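Local coordinates for protein RNA-dependent RNA Polymerase (Bombyx mori cytoplasmic polyhedrosis virus, PDB 6TZ0) that catalyses RNA-templated RNA synthesis, serving both transcription and replication of the viral double-stranded RNA genome, at residues R752-N761 with W836-Y845; M863-R873 with Y1139-Q1147. All coordinates share one frame; numbering follows the deposited sequence.

Contact 1: R752-N761 with W836-Y845; sequences RLNLAMMELN and WLFMPRGGEY
Met757 and Asn761, one turn apart on helix 754-766, lean on Trp836, Gly843 and Tyr845 in a buried helix-to-loop contact of mixed apolar and polar character. The loop prepares its own surface: Met839 to Gly842 form a type II beta turn, Gly843 N donates to Trp836 O at 2.8 Å, and the chain leaving the turn lays Gly842 CA and Gly843 N over one face of the indole. The six-membered end of that indole projects to Leu753 and Asn754. There Leu753 O lies at the ring edge, in plane, 3.4 Å from Trp836 CH2, while Leu753 CD2 touches the same CH2 at 3.7 Å. With CG anti to its carbonyl carbon (chi1 -75°) and two further bends in the chain, Met757 passes Trp836 through CG, 3.8 Å from CZ3, and curls its CE methyl back to Leu837 CD2, also at 3.8 Å. Asn761 supplies the polar tie. Its ND2 donates to Gly843 O over 2.9 Å, the acceptor lying in the amide plane but the N-H bent to 139°. Amide and phenol planes are nearly coplanar (21°), and OD1 lies at the ring edge by Tyr845 CD1. Helices 774-786 and 902-911 pack on the loop, at Tyr845 and Trp836 respectively. A helix face resting on the glycine pair at the exit of a beta turn, with one asparagine bonded to a loop carbonyl, is plain interior packing.

Contact 2: M863-R873 with Y1139-Q1147; sequences MFTARGAYKRR and YHYVLSPRQ
Gln1147 lays its extended side chain across the backbone of Met863 to Thr865 and buries more surface than any other residue of the contact. CG stands anti to the backbone N (chi1 -170°) and the chain runs straight beyond it, carrying NE2 between two carbonyls: Met863 O at 3.0 Å, with an N-H angle of 160°, and Thr865 O at 3.2 Å. By donating to both, one amide nitrogen bridges the bend before the strand. Each acceptor is approached from above its carbonyl plane. The carbonyl of the same residue meets the Phe864 ring at its edge, Gln1147 O being 3.3 Å from Phe864 CE1.

Past the bend, a two-residue antiparallel pairing begins. Arg867 and Val1142 form the hydrogen-bonded pair; Arg867 N reaches Val1142 O at 2.8 Å in an almost straight bond (178°), and Val1142 N returns one to Arg867 O at 2.9 Å. Gly868 and Tyr1141 follow as the non-hydrogen-bonded pair, and Ala869 N to His1140 O, 3.2 Å, closes the pairing. Just before the first pair, Ala866 CB packs on Leu1143 CD2 at 3.7 Å. At the far end the Tyr870 ring turns its edge to the Tyr1139 hydroxyl, OH lying 3.5 Å from Tyr870 CD1; that OH is hydrogen-bonded to Tyr1022.

Helix 1174-1188 covers Tyr870 and Tyr1141 through Leu1184, while Arg867 leaves at about a right angle to Tyr870 for a salt bridge with Asp765 of helix 754-766, so this small two-strand sheet touches both helices.

Overall arrangement
The centres of the two contacts lie about 13 Å apart, and the chain completes contact 1 before it opens contact 2. They meet where the loop 836-845 passes the segment 863-873: Glu844 O is 2.9 Å from Arg867 NE and Tyr845 O is 2.8 Å from Lys871 NZ, both probable hydrogen bonds. Pro840 also packs on Arg872. Helix 754-766 is shared, since it carries Asn761 of contact 1 and, further along, the acidic partner of Arg867. Contact 1 lies near known ATP-binding residues, with no ATP bound to this chain: the Leu753 side chain is about 7 Å from that of Arg791 and about 9 Å from that of Arg147. Contact 2 lies away from the known sites.

Contact 1: R752-N761 with W836-Y845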
loop_
_atom_site.group_PDB
_atom_site.type_symbol
_atom_site.label_atom_id
_atom_site.label_comp_id
_atom_site.label_asym_id
_atom_site.label_seq_id
_atom_site.Cartn_x
_atom_site.Cartn_y
_atom_site.Cartn_z
ATOM N N ARG A 752 22.342 -3.304 16.309
ATOM C CA ARG A 752 21.953 -3.656 17.672
ATOM C C ARG A 752 22.195 -5.132 17.972
ATOM O O ARG A 752 22.621 -5.477 19.082
ATOM C CB ARG A 752 20.488 -3.286 17.900
ATOM C CG ARG A 752 19.994 -3.545 19.307
ATOM C CD ARG A 752 20.599 -2.580 20.304
ATOM N NE ARG A 752 20.172 -2.896 21.664
ATOM C CZ ARG A 752 19.056 -2.442 22.226
ATOM N NH1 ARG A 752 18.239 -1.651 21.545
ATOM N NH2 ARG A 752 18.753 -2.786 23.470
ATOM N N LEU A 753 21.846 -6.016 17.028
ATOM C CA LEU A 753 22.205 -7.439 16.962
ATOM C C LEU A 753 21.469 -8.301 17.996
ATOM O O LEU A 753 21.510 -9.533 17.931
ATOM C CB LEU A 753 23.736 -7.597 17.049
ATOM C CG LEU A 753 24.516 -8.894 16.838
ATOM C CD1 LEU A 753 25.813 -8.589 16.149
ATOM C CD2 LEU A 753 24.824 -9.521 18.173
ATOM N N ASN A 754 20.754 -7.667 18.924
ATOM C CA ASN A 754 19.651 -8.333 19.605
ATOM C C ASN A 754 18.429 -8.363 18.695
ATOM O O ASN A 754 17.708 -9.369 18.630
ATOM C CB ASN A 754 19.344 -7.600 20.910
ATOM C CG ASN A 754 18.386 -8.351 21.807
ATOM O OD1 ASN A 754 17.995 -9.484 21.529
ATOM N ND2 ASN A 754 17.981 -7.706 22.891
ATOM N N LEU A 755 18.200 -7.264 17.972
ATOM C CA LEU A 755 17.193 -7.199 16.923
ATOM C C LEU A 755 17.455 -8.198 15.804
ATOM O O LEU A 755 16.499 -8.727 15.228
ATOM C CB LEU A 755 17.141 -5.786 16.341
ATOM C CG LEU A 755 16.224 -4.703 16.920
ATOM C CD1 LEU A 755 14.770 -5.080 16.697
ATOM C CD2 LEU A 755 16.478 -4.419 18.391
ATOM N N ALA A 756 18.725 -8.477 15.497
ATOM C CA ALA A 756 19.050 -9.473 14.482
ATOM C C ALA A 756 18.650 -10.871 14.928
ATOM O O ALA A 756 18.118 -11.653 14.133
ATOM C CB ALA A 756 20.541 -9.428 14.165
ATOM N N MET A 757 18.888 -11.199 16.199
ATOM C CA MET A 757 18.443 -12.488 16.710
ATOM C C MET A 757 16.931 -12.564 16.809
ATOM O O MET A 757 16.364 -13.642 16.615
ATOM C CB MET A 757 19.069 -12.776 18.068
ATOM C CG MET A 757 20.512 -13.170 17.987
ATOM S SD MET A 757 20.707 -14.630 16.955
ATOM C CE MET A 757 19.935 -15.872 17.979
ATOM N N MET A 758 16.262 -11.442 17.086
ATOM C CA MET A 758 14.804 -11.453 17.114
ATOM C C MET A 758 14.231 -11.676 15.720
ATOM O O MET A 758 13.253 -12.417 15.556
ATOM C CB MET A 758 14.276 -10.152 17.716
ATOM C CG MET A 758 12.779 -10.172 17.984
ATOM S SD MET A 758 12.110 -8.665 18.708
ATOM C CE MET A 758 12.051 -7.595 17.278
ATOM N N GLU A 759 14.855 -11.080 14.703
ATOM C CA GLU A 759 14.440 -11.304 13.321
ATOM C C GLU A 759 14.693 -12.741 12.887
ATOM O O GLU A 759 13.852 -13.352 12.211
ATOM C CB GLU A 759 15.174 -10.329 12.405
ATOM C CG GLU A 759 14.815 -10.442 10.942
ATOM C CD GLU A 759 15.548 -9.428 10.088
ATOM O OE1 GLU A 759 16.348 -8.644 10.643
ATOM O OE2 GLU A 759 15.327 -9.413 8.861
ATOM N N LEU A 760 15.840 -13.301 13.281
ATOM C CA LEU A 760 16.149 -14.685 12.943
ATOM C C LEU A 760 15.187 -15.648 13.627
ATOM O O LEU A 760 14.725 -16.607 13.002
ATOM C CB LEU A 760 17.608 -14.991 13.299
ATOM C CG LEU A 760 18.337 -16.270 12.861
ATOM C CD1 LEU A 760 18.153 -17.429 13.824
ATOM C CD2 LEU A 760 17.888 -16.686 11.470
ATOM N N ASN A 761 14.844 -15.388 14.891
ATOM C CA ASN A 761 13.897 -16.239 15.603
ATOM C C ASN A 761 12.497 -16.136 15.016
ATOM O O ASN A 761 11.780 -17.138 14.948
ATOM C CB ASN A 761 13.872 -15.882 17.087
ATOM C CG ASN A 761 15.096 -16.368 17.818
ATOM O OD1 ASN A 761 15.578 -17.471 17.573
ATOM N ND2 ASN A 761 15.597 -15.561 18.736
ATOM N N TRP A 836 25.822 -16.393 24.772
ATOM C CA TRP A 836 24.941 -15.248 24.570
ATOM C C TRP A 836 23.727 -15.608 23.723
ATOM O O TRP A 836 22.693 -14.939 23.810
ATOM C CB TRP A 836 25.721 -14.112 23.911
ATOM C CG TRP A 836 24.929 -12.872 23.744
ATOM C CD1 TRP A 836 24.638 -11.948 24.699
ATOM C CD2 TRP A 836 24.230 -12.470 22.568
ATOM N NE1 TRP A 836 23.845 -10.962 24.174
ATOM C CE2 TRP A 836 23.572 -11.265 22.867
ATOM C CE3 TRP A 836 24.102 -13.009 21.288
ATOM C CZ2 TRP A 836 22.807 -10.585 21.929
ATOM C CZ3 TRP A 836 23.350 -12.334 20.360
ATOM C CH2 TRP A 836 22.711 -11.135 20.683
ATOM N N LEU A 837 23.825 -16.666 22.913
ATOM C CA LEU A 837 22.712 -17.091 22.072
ATOM C C LEU A 837 21.521 -17.601 22.869
ATOM O O LEU A 837 20.409 -17.632 22.340
ATOM C CB LEU A 837 23.165 -18.189 21.110
ATOM C CG LEU A 837 24.119 -17.807 19.986
ATOM C CD1 LEU A 837 24.600 -19.045 19.258
ATOM C CD2 LEU A 837 23.415 -16.884 19.029
ATOM N N PHE A 838 21.707 -17.983 24.128
ATOM C CA PHE A 838 20.670 -18.706 24.843
ATOM C C PHE A 838 20.165 -17.942 26.056
ATOM O O PHE A 838 19.647 -18.554 26.992
ATOM C CB PHE A 838 21.208 -20.073 25.258
ATOM C CG PHE A 838 21.903 -20.797 24.147
ATOM C CD1 PHE A 838 21.193 -21.339 23.095
ATOM C CD2 PHE A 838 23.276 -20.950 24.167
ATOM C CE1 PHE A 838 21.845 -22.004 22.074
ATOM C CE2 PHE A 838 23.928 -21.620 23.154
ATOM C CZ PHE A 838 23.210 -22.150 22.109
ATOM N N MET A 839 20.287 -16.626 26.059
ATOM C CA MET A 839 20.086 -15.853 27.268
ATOM C C MET A 839 18.859 -14.959 27.199
ATOM O O MET A 839 18.381 -14.623 26.112
ATOM C CB MET A 839 21.337 -15.014 27.559
ATOM C CG MET A 839 22.472 -15.816 28.169
ATOM S SD MET A 839 22.112 -16.367 29.853
ATOM C CE MET A 839 21.654 -18.087 29.642
ATOM N N PRO A 840 18.288 -14.602 28.353
ATOM C CA PRO A 840 17.266 -13.550 28.377
ATOM C C PRO A 840 17.859 -12.227 27.928
ATOM O O PRO A 840 18.917 -11.812 28.409
ATOM C CB PRO A 840 16.840 -13.505 29.848
ATOM C CG PRO A 840 17.188 -14.817 30.373
ATOM C CD PRO A 840 18.424 -15.246 29.669
ATOM N N ARG A 841 17.185 -11.598 26.963
ATOM C CA ARG A 841 17.598 -10.400 26.234
ATOM C C ARG A 841 18.893 -10.594 25.453
ATOM O O ARG A 841 19.491 -9.613 25.008
ATOM C CB ARG A 841 17.716 -9.177 27.154
ATOM C CG ARG A 841 16.403 -8.760 27.779
ATOM C CD ARG A 841 16.596 -7.636 28.773
ATOM N NE ARG A 841 17.083 -6.420 28.134
ATOM C CZ ARG A 841 16.298 -5.495 27.594
ATOM N NH1 ARG A 841 16.829 -4.417 27.035
ATOM N NH2 ARG A 841 14.980 -5.649 27.611
ATOM N N GLY A 842 19.327 -11.834 25.252
ATOM C CA GLY A 842 20.475 -12.126 24.428
ATOM C C GLY A 842 20.022 -12.652 23.089
ATOM O O GLY A 842 19.421 -11.917 22.305
ATOM N N GLY A 843 20.282 -13.922 22.815
ATOM C CA GLY A 843 19.838 -14.498 21.566
ATOM C C GLY A 843 18.451 -15.095 21.655
ATOM O O GLY A 843 17.696 -15.045 20.678
ATOM N N GLU A 844 18.119 -15.645 22.830
ATOM C CA GLU A 844 16.863 -16.352 23.110
ATOM C C GLU A 844 16.637 -17.496 22.126
ATOM O O GLU A 844 15.552 -17.673 21.572
ATOM C CB GLU A 844 15.667 -15.398 23.123
ATOM C CG GLU A 844 15.672 -14.402 24.253
ATOM C CD GLU A 844 14.468 -13.496 24.223
ATOM O OE1 GLU A 844 13.674 -13.596 23.268
ATOM O OE2 GLU A 844 14.318 -12.672 25.147
ATOM N N TYR A 845 17.676 -18.272 21.914
ATOM C CA TYR A 845 17.621 -19.349 20.951
ATOM C C TYR A 845 17.516 -20.690 21.677
ATOM O O TYR A 845 18.003 -20.818 22.804
ATOM C CB TYR A 845 18.871 -19.312 20.061
ATOM C CG TYR A 845 18.802 -20.179 18.846
ATOM C CD1 TYR A 845 18.043 -19.797 17.756
ATOM C CD2 TYR A 845 19.484 -21.379 18.788
ATOM C CE1 TYR A 845 17.957 -20.582 16.652
ATOM C CE2 TYR A 845 19.412 -22.172 17.679
ATOM C CZ TYR A 845 18.647 -21.764 16.615
ATOM O OH TYR A 845 18.558 -22.544 15.502
#

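Contact 2: M863-R873 with Y1139-Q1147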
loop_
_atom_site.group_PDB
_atom_site.type_symbol
_atom_site.label_atom_id
_atom_site.label_comp_id
_atom_site.label_asym_id
_atom_site.label_seq_id
_atom_site.Cartn_x
_atom_site.Cartn_y
_atom_site.Cartn_z
ATOM N N MET A 863 11.539 -27.014 19.168
ATOM C CA MET A 863 11.146 -25.846 18.398
ATOM C C MET A 863 9.920 -25.149 18.963
ATOM O O MET A 863 9.478 -24.150 18.390
ATOM C CB MET A 863 10.889 -26.252 16.950
ATOM C CG MET A 863 12.100 -26.882 16.312
ATOM S SD MET A 863 13.521 -25.795 16.429
ATOM C CE MET A 863 13.000 -24.503 15.331
ATOM N N PHE A 864 9.367 -25.646 20.066
ATOM C CA PHE A 864 8.187 -25.066 20.684
ATOM C C PHE A 864 8.487 -24.497 22.060
ATOM O O PHE A 864 7.570 -24.328 22.865
ATOM C CB PHE A 864 7.083 -26.108 20.797
ATOM C CG PHE A 864 6.717 -26.730 19.502
ATOM C CD1 PHE A 864 5.974 -26.039 18.574
ATOM C CD2 PHE A 864 7.104 -28.020 19.216
ATOM C CE1 PHE A 864 5.629 -26.622 17.396
ATOM C CE2 PHE A 864 6.756 -28.615 18.034
ATOM C CZ PHE A 864 6.022 -27.911 17.116
ATOM N N THR A 865 9.746 -24.208 22.356
ATOM C CA THR A 865 10.077 -23.702 23.674
ATOM C C THR A 865 9.816 -22.202 23.757
ATOM O O THR A 865 9.935 -21.466 22.773
ATOM C CB THR A 865 11.528 -24.031 24.035
ATOM O OG1 THR A 865 11.823 -23.548 25.349
ATOM C CG2 THR A 865 12.497 -23.431 23.049
ATOM N N ALA A 866 9.420 -21.764 24.945
ATOM C CA ALA A 866 9.040 -20.383 25.158
ATOM C C ALA A 866 10.276 -19.502 25.259
ATOM O O ALA A 866 11.363 -19.943 25.633
ATOM C CB ALA A 866 8.192 -20.249 26.417
ATOM N N ARG A 867 10.095 -18.237 24.918
ATOM C CA ARG A 867 11.152 -17.249 25.012
ATOM C C ARG A 867 10.763 -16.227 26.065
ATOM O O ARG A 867 9.782 -16.398 26.789
ATOM C CB ARG A 867 11.412 -16.589 23.660
ATOM C CG ARG A 867 12.005 -17.552 22.660
ATOM C CD ARG A 867 12.289 -16.894 21.335
ATOM N NE ARG A 867 12.905 -17.834 20.407
ATOM C CZ ARG A 867 12.230 -18.566 19.532
ATOM N NH1 ARG A 867 12.870 -19.400 18.726
ATOM N NH2 ARG A 867 10.916 -18.451 19.451
ATOM N N GLY A 868 11.553 -15.167 26.159
ATOM C CA GLY A 868 11.317 -14.175 27.182
ATOM C C GLY A 868 12.065 -14.503 28.452
ATOM O O GLY A 868 13.209 -14.960 28.402
ATOM N N ALA A 869 11.422 -14.301 29.601
ATOM C CA ALA A 869 12.061 -14.554 30.884
ATOM C C ALA A 869 12.180 -16.035 31.211
ATOM O O ALA A 869 12.848 -16.378 32.191
ATOM C CB ALA A 869 11.297 -13.841 31.999
ATOM N N TYR A 870 11.560 -16.915 30.423
ATOM C CA TYR A 870 11.651 -18.347 30.674
ATOM C C TYR A 870 13.020 -18.910 30.299
ATOM O O TYR A 870 13.369 -20.009 30.742
ATOM C CB TYR A 870 10.522 -19.064 29.925
ATOM C CG TYR A 870 10.433 -20.550 30.177
ATOM C CD1 TYR A 870 10.073 -21.039 31.425
ATOM C CD2 TYR A 870 10.681 -21.464 29.160
ATOM C CE1 TYR A 870 9.988 -22.391 31.662
ATOM C CE2 TYR A 870 10.589 -22.823 29.384
ATOM C CZ TYR A 870 10.242 -23.278 30.640
ATOM O OH TYR A 870 10.150 -24.630 30.872
ATOM N N LYS A 871 13.825 -18.164 29.540
ATOM C CA LYS A 871 15.174 -18.609 29.211
ATOM C C LYS A 871 16.132 -18.509 30.396
ATOM O O LYS A 871 17.229 -19.073 30.343
ATOM C CB LYS A 871 15.711 -17.802 28.032
ATOM C CG LYS A 871 14.948 -18.012 26.747
ATOM C CD LYS A 871 15.095 -19.435 26.261
ATOM C CE LYS A 871 16.499 -19.687 25.768
ATOM N NZ LYS A 871 16.647 -21.059 25.221
ATOM N N ARG A 872 15.742 -17.810 31.466
ATOM C CA ARG A 872 16.591 -17.697 32.646
ATOM C C ARG A 872 16.628 -18.997 33.446
ATOM O O ARG A 872 17.568 -19.222 34.214
ATOM C CB ARG A 872 16.108 -16.519 33.502
ATOM C CG ARG A 872 17.009 -16.148 34.661
ATOM C CD ARG A 872 16.599 -14.886 35.365
ATOM N NE ARG A 872 17.412 -14.699 36.563
ATOM C CZ ARG A 872 18.603 -14.112 36.579
ATOM N NH1 ARG A 872 19.265 -13.997 37.718
ATOM N NH2 ARG A 872 19.130 -13.632 35.462
ATOM N N ARG A 873 15.662 -19.889 33.226
ATOM C CA ARG A 873 15.627 -21.165 33.926
ATOM C C ARG A 873 16.755 -22.099 33.493
ATOM O O ARG A 873 17.062 -23.058 34.210
ATOM C CB ARG A 873 14.256 -21.809 33.697
ATOM C CG ARG A 873 13.913 -22.995 34.574
ATOM C CD ARG A 873 12.515 -23.483 34.293
ATOM N NE ARG A 873 12.197 -24.659 35.087
ATOM C CZ ARG A 873 12.394 -25.907 34.678
ATOM N NH1 ARG A 873 12.902 -26.141 33.479
ATOM N NH2 ARG A 873 12.078 -26.920 35.464
ATOM N N TYR A 1139 5.246 -14.580 35.678
ATOM C CA TYR A 1139 6.190 -15.547 35.129
ATOM C C TYR A 1139 6.762 -15.169 33.765
ATOM O O TYR A 1139 7.936 -15.459 33.516
ATOM C CB TYR A 1139 5.527 -16.918 35.079
ATOM C CG TYR A 1139 6.543 -18.011 34.994
ATOM C CD1 TYR A 1139 7.371 -18.266 36.071
ATOM C CD2 TYR A 1139 6.677 -18.791 33.857
ATOM C CE1 TYR A 1139 8.312 -19.246 36.019
ATOM C CE2 TYR A 1139 7.616 -19.788 33.801
ATOM C CZ TYR A 1139 8.433 -20.009 34.885
ATOM O OH TYR A 1139 9.372 -20.997 34.844
ATOM N N HIS A 1140 5.968 -14.543 32.888
ATOM C CA HIS A 1140 6.429 -13.844 31.677
ATOM C C HIS A 1140 7.140 -14.771 30.681
ATOM O O HIS A 1140 8.355 -14.722 30.497
ATOM C CB HIS A 1140 7.338 -12.659 32.029
ATOM C CG HIS A 1140 6.635 -11.533 32.714
ATOM N ND1 HIS A 1140 6.488 -11.470 34.081
ATOM C CD2 HIS A 1140 6.051 -10.416 32.221
ATOM C CE1 HIS A 1140 5.838 -10.366 34.402
ATOM N NE2 HIS A 1140 5.560 -9.708 33.291
ATOM N N TYR A 1141 6.356 -15.639 30.056
ATOM C CA TYR A 1141 6.833 -16.372 28.891
ATOM C C TYR A 1141 6.276 -15.762 27.607
ATOM O O TYR A 1141 5.309 -15.000 27.626
ATOM C CB TYR A 1141 6.466 -17.855 28.983
ATOM C CG TYR A 1141 4.982 -18.166 29.006
ATOM C CD1 TYR A 1141 4.278 -18.198 30.199
ATOM C CD2 TYR A 1141 4.299 -18.470 27.839
ATOM C CE1 TYR A 1141 2.937 -18.499 30.219
ATOM C CE2 TYR A 1141 2.962 -18.771 27.854
ATOM C CZ TYR A 1141 2.285 -18.780 29.047
ATOM O OH TYR A 1141 0.949 -19.079 29.076
ATOM N N VAL A 1142 6.910 -16.102 26.482
ATOM C CA VAL A 1142 6.521 -15.610 25.160
ATOM C C VAL A 1142 6.508 -16.783 24.187
ATOM O O VAL A 1142 7.529 -17.460 24.018
ATOM C CB VAL A 1142 7.466 -14.507 24.641
ATOM C CG1 VAL A 1142 7.121 -14.144 23.217
ATOM C CG2 VAL A 1142 7.400 -13.257 25.498
ATOM N N LEU A 1143 5.362 -17.019 23.547
ATOM C CA LEU A 1143 5.258 -17.884 22.373
ATOM C C LEU A 1143 4.795 -17.056 21.178
ATOM O O LEU A 1143 4.694 -15.832 21.245
ATOM C CB LEU A 1143 4.302 -19.059 22.592
ATOM C CG LEU A 1143 4.783 -20.325 23.307
ATOM C CD1 LEU A 1143 6.106 -20.799 22.733
ATOM C CD2 LEU A 1143 4.855 -20.177 24.788
ATOM N N SER A 1144 4.507 -17.738 20.076
ATOM C CA SER A 1144 4.095 -17.094 18.840
ATOM C C SER A 1144 3.028 -17.927 18.147
ATOM O O SER A 1144 3.014 -19.155 18.280
ATOM C CB SER A 1144 5.297 -16.898 17.903
ATOM O OG SER A 1144 4.912 -16.295 16.683
ATOM N N PRO A 1145 2.105 -17.287 17.424
ATOM C CA PRO A 1145 1.082 -18.061 16.705
ATOM C C PRO A 1145 1.618 -18.874 15.538
ATOM O O PRO A 1145 1.056 -19.932 15.241
ATOM C CB PRO A 1145 0.098 -16.984 16.234
ATOM C CG PRO A 1145 0.293 -15.866 17.179
ATOM C CD PRO A 1145 1.746 -15.862 17.508
ATOM N N ARG A 1146 2.670 -18.416 14.854
ATOM C CA ARG A 1146 3.300 -19.246 13.832
ATOM C C ARG A 1146 4.046 -20.420 14.439
ATOM O O ARG A 1146 4.258 -21.429 13.762
ATOM C CB ARG A 1146 4.264 -18.416 12.987
ATOM C CG ARG A 1146 3.597 -17.368 12.141
ATOM C CD ARG A 1146 2.857 -18.024 11.002
ATOM N NE ARG A 1146 2.187 -17.055 10.145
ATOM C CZ ARG A 1146 1.396 -17.389 9.135
ATOM N NH1 ARG A 1146 0.821 -16.446 8.405
ATOM N NH2 ARG A 1146 1.181 -18.666 8.857
ATOM N N GLN A 1147 4.446 -20.302 15.699
ATOM C CA GLN A 1147 5.156 -21.370 16.386
ATOM C C GLN A 1147 4.183 -22.445 16.862
ATOM O O GLN A 1147 4.428 -23.641 16.683
ATOM C CB GLN A 1147 5.942 -20.768 17.552
ATOM C CG GLN A 1147 6.910 -21.700 18.232
ATOM C CD GLN A 1147 7.674 -21.021 19.345
ATOM O OE1 GLN A 1147 7.392 -19.876 19.693
ATOM N NE2 GLN A 1147 8.660 -21.711 19.891
#